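Multifunctional non-homologous end joining DNA repair protein LigD (Mycobacterium tuberculosis H37Rv, PDB 2R9L) repairs DNA double-strand breaks by non-homologous end joining together with Ku, using a polymerase domain, a 3'-phosphoesterase domain and an ATP-dependent ligase domain. Local coordinates at a contact of chain A with DNA. Numbering follows the deposited sequence.

A contact of chain A with DNA. Residues 68-70, 86, 91. With nucleotides of chain B.
Lys69 and Thr91 hold two successive phosphates of the DNA strand, those of the unpaired nucleotides DA6 and DA7. This is a backbone-binding patch of the LigD polymerase domain. At DA6 the main chain does the gripping. Lys69 N donates a hydrogen bond to the DA6 phosphate oxygen OP1 at 2.8 Å. Gln70 N donates to the same DA6 OP1 at 2.9 Å. The Lys69 bond is nearly straight, and the Gln70 bond is more bent.

The Lys69 side chain slants past the DA6 sugar. Its CG lies beside the backbone N (chi1 -70°), and the chain stays extended to CE. The turn at chi4 (-94°) carries NZ away from the phosphates, and the methylenes do the touching. CD packs 3.9 Å from the DA7 C5' and also lies near the DA6 O3'. CE reaches to 3.8 Å from the DA6 base atom N3. Gln70 adds a contact through CB, 3.6 Å from the DA6 OP1. Its amide points away from this phosphate.

At DA7 the Thr91 hydroxyl OG1 donates to the phosphate oxygen OP1 at 3.0 Å. The Thr91 methyl CG2 is turned toward Lys69. DA7 OP1 sits well above the plane of the His86 ring, on its CE1 and NE2 side, 3.5 Å from His86 NE2. Thr91 OG1 lies much closer to that plane. His86 NE2 hydrogen-bonds to Thr91 OG1 at 2.5 Å, which probably helps fix the hydroxyl toward the DNA. The hydrogen bonds to the DNA described here go to phosphate oxygens, which suggests binding that depends little on sequence.

Lys69 and Gln70 follow strand 66-68. His86 ends strand 80-86, and Thr91 lies in the next strand, 89-95, across a short turn.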
# COMPACT_ATOMS: atom_id res chain seq x y z
N GLU A 68 10.43 -6.42 8.59
CA GLU A 68 10.34 -7.82 8.92
C GLU A 68 9.47 -8.49 7.89
O GLU A 68 8.38 -8.00 7.58
CB GLU A 68 9.74 -8.02 10.33
CG GLU A 68 9.99 -9.42 10.89
CD GLU A 68 9.31 -9.68 12.22
OE1 GLU A 68 8.56 -8.80 12.72
OE2 GLU A 68 9.53 -10.77 12.79
N LYS A 69 9.92 -9.62 7.37
CA LYS A 69 9.19 -10.35 6.34
C LYS A 69 8.92 -11.77 6.79
O LYS A 69 7.79 -12.24 6.79
CB LYS A 69 9.96 -10.34 5.02
CG LYS A 69 10.01 -8.97 4.36
CD LYS A 69 10.74 -9.03 3.04
CE LYS A 69 10.71 -7.68 2.35
NZ LYS A 69 9.58 -7.56 1.39
N GLN A 70 9.97 -12.47 7.20
CA GLN A 70 9.81 -13.81 7.73
C GLN A 70 8.87 -13.79 8.95
O GLN A 70 8.90 -12.86 9.76
CB GLN A 70 11.18 -14.39 8.11
CG GLN A 70 11.12 -15.77 8.73
CD GLN A 70 10.81 -16.87 7.72
OE1 GLN A 70 10.85 -16.65 6.50
NE2 GLN A 70 10.50 -18.06 8.22
N HIS A 86 13.09 -16.56 -3.27
CA HIS A 86 13.70 -15.39 -3.90
C HIS A 86 15.20 -15.58 -4.15
O HIS A 86 15.80 -16.55 -3.68
CB HIS A 86 13.44 -14.13 -3.07
CG HIS A 86 13.74 -14.29 -1.61
ND1 HIS A 86 14.94 -13.93 -1.06
CD2 HIS A 86 12.99 -14.79 -0.60
CE1 HIS A 86 14.92 -14.19 0.24
NE2 HIS A 86 13.75 -14.71 0.54
N THR A 91 11.42 -17.53 2.07
CA THR A 91 10.81 -16.70 3.09
C THR A 91 9.35 -17.04 3.34
O THR A 91 8.55 -17.13 2.41
CB THR A 91 10.92 -15.21 2.75
OG1 THR A 91 12.29 -14.86 2.55
CG2 THR A 91 10.33 -14.36 3.87
P DA B 6 13.58 -10.98 8.75
OP1 DA B 6 12.26 -10.91 8.10
OP2 DA B 6 14.17 -12.30 9.09
O5' DA B 6 14.69 -10.26 7.86
C5' DA B 6 14.49 -8.94 7.40
C4' DA B 6 13.90 -9.01 6.02
O4' DA B 6 13.62 -7.67 5.56
C3' DA B 6 14.82 -9.63 4.98
O3' DA B 6 13.99 -10.17 3.97
C2' DA B 6 15.55 -8.40 4.48
C1' DA B 6 14.41 -7.39 4.44
N9 DA B 6 14.86 -6.00 4.49
C8 DA B 6 15.83 -5.47 5.30
N7 DA B 6 16.03 -4.19 5.12
C5 DA B 6 15.13 -3.86 4.12
C6 DA B 6 14.85 -2.64 3.46
N6 DA B 6 15.47 -1.49 3.74
N1 DA B 6 13.89 -2.65 2.51
C2 DA B 6 13.26 -3.80 2.23
N3 DA B 6 13.44 -5.01 2.77
C4 DA B 6 14.40 -4.96 3.72
P DA B 7 14.42 -11.29 2.92
OP1 DA B 7 13.14 -11.97 2.61
OP2 DA B 7 15.57 -12.07 3.42
O5' DA B 7 14.96 -10.47 1.66
C5' DA B 7 14.13 -9.43 1.14
C4' DA B 7 14.81 -8.61 0.06
O4' DA B 7 15.78 -7.69 0.62
C3' DA B 7 15.58 -9.39 -0.98
O3' DA B 7 15.59 -8.57 -2.12
C2' DA B 7 16.97 -9.46 -0.36
C1' DA B 7 17.09 -8.07 0.25
N9 DA B 7 17.94 -7.99 1.44
C8 DA B 7 18.56 -9.02 2.09
N7 DA B 7 19.26 -8.65 3.13
C5 DA B 7 19.09 -7.28 3.18
C6 DA B 7 19.58 -6.30 4.05
N6 DA B 7 20.38 -6.58 5.09
N1 DA B 7 19.22 -5.02 3.82
C2 DA B 7 18.43 -4.75 2.78
N3 DA B 7 17.92 -5.59 1.89
C4 DA B 7 18.29 -6.85 2.14